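Local coordinates for Serine/threonine-protein kinase pelle (Drosophila melanogaster, PDB 1D2Z) that phosphorylates serine and threonine in Toll signalling, setting embryonic dorsoventral polarity, and through the death domain described here binds the death domain of Tube, at residues Q23-L28 and S60-F65. Residues are numbered along the deposited sequence; the frame is centred on the assembly and turned at random.
Sequences QLCAHL and SASNEF
Cys-25 and Ser-62 meet where helix 18-31 passes the first turn of helix 61-73, and they illustrate how small side chains pack between crossing helices: the segment axes approach to 8.4 Å at an angle of 122°. In the apolar part, the sulfur of Cys-25, anti to its carbonyl carbon (chi1 -66°), lies 3.5 Å from CA of Asn-63. CB of Leu-28 packs on CB of Ser-62 at 3.6 Å, while CD1 of Leu-28 touches the same carbon from farther off. Packing is tight where Ser-62 OG, set between its own backbone N and carbonyl carbon (chi1 66°), comes within 3.0 Å of CA of Cys-25.

The polar part centres on two serine hydroxyls. Ser-62 OG also lies 3.1 Å from Cys-25 O, but its proton may go instead to Asp-29, the carboxylate that also hydrogen-bonds Ser-60. Ser-60 OG rests against CB of Cys-25 at 3.6 Å and accepts from Asn-63 N at 3.0 Å, the N-cap bond. An alanine at Ser-60 would probably leave the amide of Asn-63 without its cap and Asp-29 with one partner fewer. Asn-63 OD1, in turn, hydrogen-bonds Arg-21.

Leu-28 continues into the core against Phe-84 and Ala-92. The contact thus packs helix 18-31 on the N-capped start of helix 61-73, within the six-helix bundle typical of death domains.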
loop_
_atom_site.group_PDB
_atom_site.type_symbol
_atom_site.label_atom_id
_atom_site.label_comp_id
_atom_site.label_asym_id
_atom_site.label_seq_id
_atom_site.Cartn_x
_atom_site.Cartn_y
_atom_site.Cartn_z
ATOM N N GLN A 23 11.123 -20.044 -4.819
ATOM C CA GLN A 23 10.672 -21.403 -4.494
ATOM C C GLN A 23 9.169 -21.371 -4.232
ATOM O O GLN A 23 8.407 -22.164 -4.783
ATOM C CB GLN A 23 11.338 -21.919 -3.219
ATOM C CG GLN A 23 12.706 -22.532 -3.387
ATOM C CD GLN A 23 13.215 -23.117 -2.076
ATOM O OE1 GLN A 23 13.199 -22.451 -1.042
ATOM N NE2 GLN A 23 13.646 -24.372 -2.112
ATOM N N LEU A 24 8.762 -20.445 -3.368
ATOM C CA LEU A 24 7.365 -20.295 -2.998
ATOM C C LEU A 24 6.464 -20.059 -4.204
ATOM O O LEU A 24 5.482 -20.785 -4.398
ATOM C CB LEU A 24 7.203 -19.162 -1.983
ATOM C CG LEU A 24 5.798 -18.921 -1.425
ATOM C CD1 LEU A 24 5.260 -20.169 -0.710
ATOM C CD2 LEU A 24 5.846 -17.730 -0.480
ATOM N N CYS A 25 6.820 -19.077 -5.030
ATOM C CA CYS A 25 6.013 -18.760 -6.199
ATOM C C CYS A 25 5.966 -19.887 -7.217
ATOM O O CYS A 25 4.903 -20.170 -7.774
ATOM C CB CYS A 25 6.448 -17.433 -6.829
ATOM S SG CYS A 25 6.124 -16.041 -5.727
ATOM N N ALA A 26 7.096 -20.555 -7.441
ATOM C CA ALA A 26 7.126 -21.681 -8.375
ATOM C C ALA A 26 6.156 -22.768 -7.876
ATOM O O ALA A 26 5.404 -23.350 -8.655
ATOM C CB ALA A 26 8.553 -22.249 -8.497
ATOM N N HIS A 27 6.152 -22.998 -6.566
ATOM C CA HIS A 27 5.285 -23.995 -5.947
ATOM C C HIS A 27 3.802 -23.619 -6.071
ATOM O O HIS A 27 2.986 -24.431 -6.495
ATOM C CB HIS A 27 5.669 -24.176 -4.476
ATOM C CG HIS A 27 4.679 -24.966 -3.683
ATOM N ND1 HIS A 27 4.392 -26.289 -3.950
ATOM C CD2 HIS A 27 3.898 -24.616 -2.632
ATOM C CE1 HIS A 27 3.480 -26.720 -3.097
ATOM N NE2 HIS A 27 3.162 -25.724 -2.287
ATOM N N LEU A 28 3.469 -22.382 -5.711
ATOM C CA LEU A 28 2.091 -21.898 -5.782
ATOM C C LEU A 28 1.576 -21.847 -7.226
ATOM O O LEU A 28 0.391 -22.075 -7.480
ATOM C CB LEU A 28 1.990 -20.521 -5.116
ATOM C CG LEU A 28 2.343 -20.457 -3.625
ATOM C CD1 LEU A 28 2.395 -18.997 -3.185
ATOM C CD2 LEU A 28 1.321 -21.237 -2.790
ATOM N N SER A 60 4.824 -15.072 -13.359
ATOM C CA SER A 60 4.308 -15.783 -12.199
ATOM C C SER A 60 3.063 -15.124 -11.615
ATOM O O SER A 60 3.088 -13.956 -11.210
ATOM C CB SER A 60 5.384 -15.891 -11.122
ATOM O OG SER A 60 4.828 -16.356 -9.903
ATOM N N ALA A 61 1.983 -15.895 -11.554
ATOM C CA ALA A 61 0.722 -15.400 -11.017
ATOM C C ALA A 61 0.814 -15.167 -9.513
ATOM O O ALA A 61 0.344 -14.149 -9.005
ATOM C CB ALA A 61 -0.406 -16.378 -11.337
ATOM N N SER A 62 1.473 -16.080 -8.805
ATOM C CA SER A 62 1.585 -15.947 -7.360
ATOM C C SER A 62 2.518 -14.807 -6.978
ATOM O O SER A 62 2.284 -14.132 -5.981
ATOM C CB SER A 62 2.041 -17.258 -6.721
ATOM O OG SER A 62 3.363 -17.564 -7.116
ATOM N N ASN A 63 3.566 -14.585 -7.768
ATOM C CA ASN A 63 4.486 -13.482 -7.477
ATOM C C ASN A 63 3.729 -12.156 -7.582
ATOM O O ASN A 63 3.947 -11.237 -6.789
ATOM C CB ASN A 63 5.670 -13.473 -8.445
ATOM C CG ASN A 63 6.626 -12.329 -8.172
ATOM O OD1 ASN A 63 7.165 -12.207 -7.069
ATOM N ND2 ASN A 63 6.822 -11.468 -9.166
ATOM N N GLU A 64 2.844 -12.066 -8.573
ATOM C CA GLU A 64 2.047 -10.862 -8.776
ATOM C C GLU A 64 1.099 -10.691 -7.591
ATOM O O GLU A 64 0.860 -9.576 -7.136
ATOM C CB GLU A 64 1.274 -10.938 -10.095
ATOM C CG GLU A 64 0.630 -9.607 -10.499
ATOM C CD GLU A 64 1.642 -8.470 -10.613
ATOM O OE1 GLU A 64 2.800 -8.718 -11.011
ATOM O OE2 GLU A 64 1.280 -7.325 -10.288
ATOM N N PHE A 65 0.548 -11.801 -7.104
ATOM C CA PHE A 65 -0.335 -11.746 -5.940
ATOM C C PHE A 65 0.466 -11.179 -4.758
ATOM O O PHE A 65 -0.027 -10.312 -4.027
ATOM C CB PHE A 65 -0.889 -13.136 -5.588
ATOM C CG PHE A 65 -1.579 -13.190 -4.251
ATOM C CD1 PHE A 65 -2.884 -12.735 -4.106
ATOM C CD2 PHE A 65 -0.901 -13.651 -3.123
ATOM C CE1 PHE A 65 -3.505 -12.727 -2.852
ATOM C CE2 PHE A 65 -1.509 -13.650 -1.871
ATOM C CZ PHE A 65 -2.819 -13.183 -1.733
#